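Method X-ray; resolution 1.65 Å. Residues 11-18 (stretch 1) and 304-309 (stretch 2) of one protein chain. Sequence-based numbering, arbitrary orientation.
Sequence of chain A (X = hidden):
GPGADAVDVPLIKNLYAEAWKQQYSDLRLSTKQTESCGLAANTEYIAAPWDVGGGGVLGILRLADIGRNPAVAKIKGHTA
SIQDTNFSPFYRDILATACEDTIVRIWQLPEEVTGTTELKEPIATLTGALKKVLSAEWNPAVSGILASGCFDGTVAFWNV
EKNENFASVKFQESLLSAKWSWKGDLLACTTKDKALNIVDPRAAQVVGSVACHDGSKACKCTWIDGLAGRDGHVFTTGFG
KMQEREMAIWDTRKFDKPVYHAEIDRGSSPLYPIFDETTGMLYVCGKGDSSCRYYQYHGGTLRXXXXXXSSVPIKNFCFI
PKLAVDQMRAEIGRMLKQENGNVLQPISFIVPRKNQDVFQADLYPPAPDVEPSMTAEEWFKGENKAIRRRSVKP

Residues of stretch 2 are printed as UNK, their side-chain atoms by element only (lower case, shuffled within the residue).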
ATOM      1  N   LEU A  11     -19.817   3.836  11.212  1.00 28.15           N
ATOM      2  CA  LEU A  11     -19.928   5.081  10.478  1.00 27.28           C
ATOM      3  C   LEU A  11     -18.986   6.066  11.139  1.00 34.25           C
ATOM      4  O   LEU A  11     -19.042   6.255  12.356  1.00 31.27           O
ATOM      5  CB  LEU A  11     -21.363   5.615  10.494  1.00 33.36           C
ATOM      6  CG  LEU A  11     -21.543   7.004   9.877  1.00 36.17           C
ATOM      7  CD1 LEU A  11     -21.340   6.950   8.372  1.00 41.91           C
ATOM      8  CD2 LEU A  11     -22.907   7.569  10.225  1.00 43.46           C
ATOM      9  N   ILE A  12     -18.118   6.684  10.347  1.00 28.54           N
ATOM     10  CA  ILE A  12     -17.134   7.614  10.883  1.00 28.33           C
ATOM     11  C   ILE A  12     -17.308   8.987  10.254  1.00 25.96           C
ATOM     12  O   ILE A  12     -16.878   9.223   9.129  1.00 31.94           O
ATOM     13  CB  ILE A  12     -15.702   7.110  10.656  1.00 26.60           C
ATOM     14  CG1 ILE A  12     -15.522   5.747  11.330  1.00 26.25           C
ATOM     15  CG2 ILE A  12     -14.691   8.117  11.210  1.00 28.81           C
ATOM     16  CD1 ILE A  12     -14.218   5.050  11.013  1.00 27.42           C
ATOM     17  N   LYS A  13     -17.946   9.888  11.000  1.00 27.31           N
ATOM     18  CA  LYS A  13     -18.168  11.251  10.545  1.00 27.89           C
ATOM     19  C   LYS A  13     -17.053  12.181  10.997  1.00 32.23           C
ATOM     20  O   LYS A  13     -16.862  13.254  10.430  1.00 35.96           O
ATOM     21  CB  LYS A  13     -19.509  11.772  11.065  1.00 32.60           C
ATOM     22  CG  LYS A  13     -20.720  11.234  10.323  1.00 58.24           C
ATOM     23  CD  LYS A  13     -21.994  11.878  10.844  1.00 64.63           C
ATOM     24  CE  LYS A  13     -23.178  11.608   9.936  1.00 81.86           C
ATOM     25  NZ  LYS A  13     -24.397  12.322  10.406  1.00 89.59           N
ATOM     26  N   ASN A  14     -16.325  11.757  12.024  1.00 29.98           N
ATOM     27  CA  ASN A  14     -15.282  12.569  12.633  1.00 35.47           C
ATOM     28  C   ASN A  14     -14.007  11.765  12.775  1.00 30.03           C
ATOM     29  O   ASN A  14     -14.011  10.675  13.338  1.00 28.85           O
ATOM     30  CB  ASN A  14     -15.724  13.078  14.004  1.00 43.89           C
ATOM     31  CG  ASN A  14     -17.067  13.770  13.962  1.00 65.01           C
ATOM     32  OD1 ASN A  14     -18.070  13.237  14.440  1.00 51.93           O
ATOM     33  ND2 ASN A  14     -17.096  14.967  13.392  1.00 45.24           N
ATOM     34  N   LEU A  15     -12.917  12.313  12.257  1.00 27.46           N
ATOM     35  CA  LEU A  15     -11.616  11.676  12.348  1.00 27.95           C
ATOM     36  C   LEU A  15     -10.576  12.761  12.214  1.00 31.60           C
ATOM     37  O   LEU A  15     -10.525  13.437  11.192  1.00 29.36           O
ATOM     38  CB  LEU A  15     -11.446  10.623  11.258  1.00 22.91           C
ATOM     39  CG  LEU A  15     -10.236   9.705  11.381  1.00 24.42           C
ATOM     40  CD1 LEU A  15     -10.451   8.695  12.486  1.00 27.89           C
ATOM     41  CD2 LEU A  15      -9.961   9.002  10.055  1.00 26.47           C
ATOM     42  N   TYR A  16      -9.761  12.955  13.245  1.00 27.23           N
ATOM     43  CA  TYR A  16      -8.778  14.025  13.201  1.00 36.33           C
ATOM     44  C   TYR A  16      -7.363  13.477  13.145  1.00 30.97           C
ATOM     45  O   TYR A  16      -7.056  12.415  13.689  1.00 27.98           O
ATOM     46  CB  TYR A  16      -8.955  14.977  14.395  1.00 30.43           C
ATOM     47  CG  TYR A  16      -8.600  14.430  15.756  1.00 27.58           C
ATOM     48  CD1 TYR A  16      -9.565  13.835  16.560  1.00 29.41           C
ATOM     49  CD2 TYR A  16      -7.314  14.557  16.263  1.00 36.70           C
ATOM     50  CE1 TYR A  16      -9.251  13.361  17.824  1.00 31.07           C
ATOM     51  CE2 TYR A  16      -6.990  14.082  17.523  1.00 46.38           C
ATOM     52  CZ  TYR A  16      -7.963  13.487  18.300  1.00 33.58           C
ATOM     53  OH  TYR A  16      -7.654  13.013  19.556  1.00 33.23           O
ATOM     54  N   ALA A  17      -6.518  14.208  12.435  1.00 25.04           N
ATOM     55  CA  ALA A  17      -5.120  13.853  12.286  1.00 25.00           C
ATOM     56  C   ALA A  17      -4.308  14.505  13.398  1.00 27.89           C
ATOM     57  O   ALA A  17      -4.433  15.705  13.631  1.00 30.42           O
ATOM     58  CB  ALA A  17      -4.607  14.286  10.924  1.00 27.77           C
ATOM     59  N   GLU A  18      -3.491  13.712  14.083  1.00 25.70           N
ATOM     60  CA  GLU A  18      -2.610  14.240  15.128  1.00 26.76           C
ATOM     61  C   GLU A  18      -1.170  13.803  14.870  1.00 26.53           C
ATOM     62  O   GLU A  18      -0.844  12.618  14.942  1.00 32.07           O
ATOM     63  CB  GLU A  18      -3.068  13.775  16.508  1.00 28.85           C
ATOM     64  CG  GLU A  18      -2.198  14.299  17.638  1.00 31.73           C
ATOM     65  CD  GLU A  18      -2.804  14.062  19.007  1.00 54.75           C
ATOM     66  OE1 GLU A  18      -3.124  12.899  19.328  1.00 75.76           O
ATOM     67  OE2 GLU A  18      -2.963  15.044  19.759  1.00 60.08           O
ATOM     68  N   UNK A 304     -16.681  12.870   2.342  1.00 28.39           N
ATOM     69  CA  UNK A 304     -15.527  13.595   2.847  1.00 27.99           C
ATOM     70  C   UNK A 304     -15.595  13.631   4.362  1.00 28.61           C
ATOM     71  O   UNK A 304     -16.658  13.898   4.929  1.00 31.41           O
ATOM     72  o   UNK A 304     -14.262  15.662   2.608  1.00 40.43           O
ATOM     73  c   UNK A 304     -15.485  15.018   2.282  1.00 32.13           C
ATOM     74  N   UNK A 305     -14.470  13.369   5.015  1.00 27.45           N
ATOM     75  CA  UNK A 305     -14.410  13.435   6.472  1.00 28.05           C
ATOM     76  C   UNK A 305     -13.564  14.615   6.921  1.00 26.96           C
ATOM     77  O   UNK A 305     -14.075  15.552   7.527  1.00 29.63           O
ATOM     78  c   UNK A 305     -13.847  12.143   7.072  1.00 26.15           C
ATOM     79  c   UNK A 305     -14.753  10.972   6.729  1.00 28.76           C
ATOM     80  c   UNK A 305     -13.695  12.280   8.591  1.00 30.31           C
ATOM     81  N   UNK A 306     -12.268  14.567   6.635  1.00 29.69           N
ATOM     82  CA  UNK A 306     -11.374  15.634   7.065  1.00 37.50           C
ATOM     83  C   UNK A 306     -10.044  15.548   6.330  1.00 35.14           C
ATOM     84  O   UNK A 306      -9.923  14.845   5.324  1.00 28.26           O
ATOM     85  o   UNK A 306     -10.402  17.829   8.677  1.00 40.28           O
ATOM     86  c   UNK A 306     -11.074  16.937   9.232  1.00 48.14           C
ATOM     87  c   UNK A 306     -11.154  15.564   8.581  1.00 32.91           C
ATOM     88  o   UNK A 306     -11.687  17.124  10.302  1.00 74.55           O
ATOM     89  N   UNK A 307      -9.050  16.270   6.830  1.00 33.05           N
ATOM     90  CA  UNK A 307      -7.733  16.265   6.212  1.00 33.31           C
ATOM     91  C   UNK A 307      -6.612  16.507   7.215  1.00 43.07           C
ATOM     92  O   UNK A 307      -6.802  17.176   8.231  1.00 38.81           O
ATOM     93  c   UNK A 307      -7.679  17.308   5.115  1.00 29.43           C
ATOM     94  N   UNK A 308      -5.451  15.933   6.916  1.00 34.30           N
ATOM     95  CA  UNK A 308      -4.211  16.278   7.595  1.00 37.66           C
ATOM     96  C   UNK A 308      -3.598  17.480   6.895  1.00 34.03           C
ATOM     97  O   UNK A 308      -3.498  17.500   5.669  1.00 30.74           O
ATOM     98  c   UNK A 308      -0.819  15.341   6.890  1.00 38.74           C
ATOM     99  o   UNK A 308       2.156  16.515   8.656  1.00 36.14           O
ATOM    100  c   UNK A 308      -1.420  15.961   9.108  1.00 32.90           C
ATOM    101  c   UNK A 308       0.849  16.170   8.389  1.00 32.63           C
ATOM    102  c   UNK A 308      -0.107  16.309   9.370  1.00 33.25           C
ATOM    103  c   UNK A 308       0.498  15.685   7.144  1.00 36.84           C
ATOM    104  c   UNK A 308      -1.800  15.476   7.868  1.00 41.72           C
ATOM    105  c   UNK A 308      -3.238  15.096   7.589  1.00 36.87           C
ATOM    106  N   UNK A 309      -3.187  18.481   7.669  1.00 33.26           N
ATOM    107  CA  UNK A 309      -2.592  19.688   7.098  1.00 38.18           C
ATOM    108  C   UNK A 309      -1.304  20.069   7.811  1.00 42.64           C
ATOM    109  O   UNK A 309      -1.231  20.043   9.037  1.00 36.47           O
ATOM    110  c   UNK A 309      -5.628  21.920   6.167  1.00 71.88           C
ATOM    111  n   UNK A 309      -8.827  21.186   4.522  1.00 84.87           N
ATOM    112  c   UNK A 309      -7.916  21.280   5.479  1.00 85.16           C
ATOM    113  n   UNK A 309      -8.217  20.884   6.711  1.00 89.57           N
ATOM    114  c   UNK A 309      -4.824  20.640   6.312  1.00 63.38           C
ATOM    115  c   UNK A 309      -3.584  20.851   7.159  1.00 44.31           C
ATOM    116  n   UNK A 309      -6.711  21.770   5.198  1.00 88.46           N
TER
HETATM  117  O   HOH W   1     -16.105  16.154   9.073  1.00 54.17           O
HETATM  118  O   HOH W   2     -13.163  15.243  11.680  0.95 28.40           O
HETATM  119  O   HOH W   3      -7.758  16.501  11.189  1.00 28.29           O

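Position 304 has two side-chain atoms, one carbon followed by one oxygen. They are out of reach of stretch 1 and touch nothing there. A single hydroxyl on CB makes this Ser304.

Position 305 has three side-chain carbons, one on the main chain carrying the other two. Its CA-to-CB bond points toward stretch 1, and its two terminal carbons meet the loop from Ile12 to Leu15. One lies near Ile12 O, the other near Lys13 O, Leu15 N and Leu15 CB. Branching at CB with no hetero atom identifies Val305. Val305 CG2 lies 3.7 Å from Ile12 O. Val305 CG1 lies 3.8 Å from Lys13 O, 3.7 Å from Leu15 N and 3.9 Å from Leu15 CB. The last pair is an apolar side-chain contact; the others set methyl groups against backbone.

Position 306 has two carbons in a row, the second carrying two oxygens. CB of position 306 points toward stretch 1 and lies 3.4 Å from Leu15 O. This is a short carboxylate, Asp306. The carboxylate is used twice. Asp306 OD1 accepts a hydrogen bond from the backbone N of position 307, at 2.8 Å. Asp306 OD2 accepts one from water 2, also at 2.8 Å, and that water accepts from Leu15 N at 3.0 Å.

Position 307 has one side-chain carbon, which points away from stretch 1, so it is Ala307. Its contribution comes from the backbone. Water 3 donates to Ala307 O at 3.2 Å and accepts from Ala17 N at 2.9 Å.

Position 308 has one carbon leading to a ring of six carbons that bears one oxygen. CB of position 308 lies 3.7 Å from Ala17 CB, an apolar contact, and Ala17 CB meets the ring obliquely. This is Tyr308. The hydroxyl is hydrogen-bonded elsewhere in the structure.

Position 309 has three carbons, a nitrogen, then a carbon carrying two more nitrogens. The side chain is poorly ordered and does not reach stretch 1. That guanidinium end identifies Arg309.

The two segments run in nearly the same direction, 12° apart, but no direct hydrogen bond joins them. Nearest CA atoms are 6.0 Å apart for Lys13 and Val305, and 5.4 Å for Ala17 and Tyr308. Water fills the polar gaps. Water 1 donates to both Lys13 O, at 3.3 Å, and Val305 O, at 2.6 Å; waters 2 and 3 make the bridges farther along. Val305 packs on the loop near waters 1 and 2, and Ala17 packs on Tyr308 beyond water 3. The contact is small, 277 Å² in all, and combines apolar packing with three water bridges.

Stretch 2, residues 304-309: SVDAYR
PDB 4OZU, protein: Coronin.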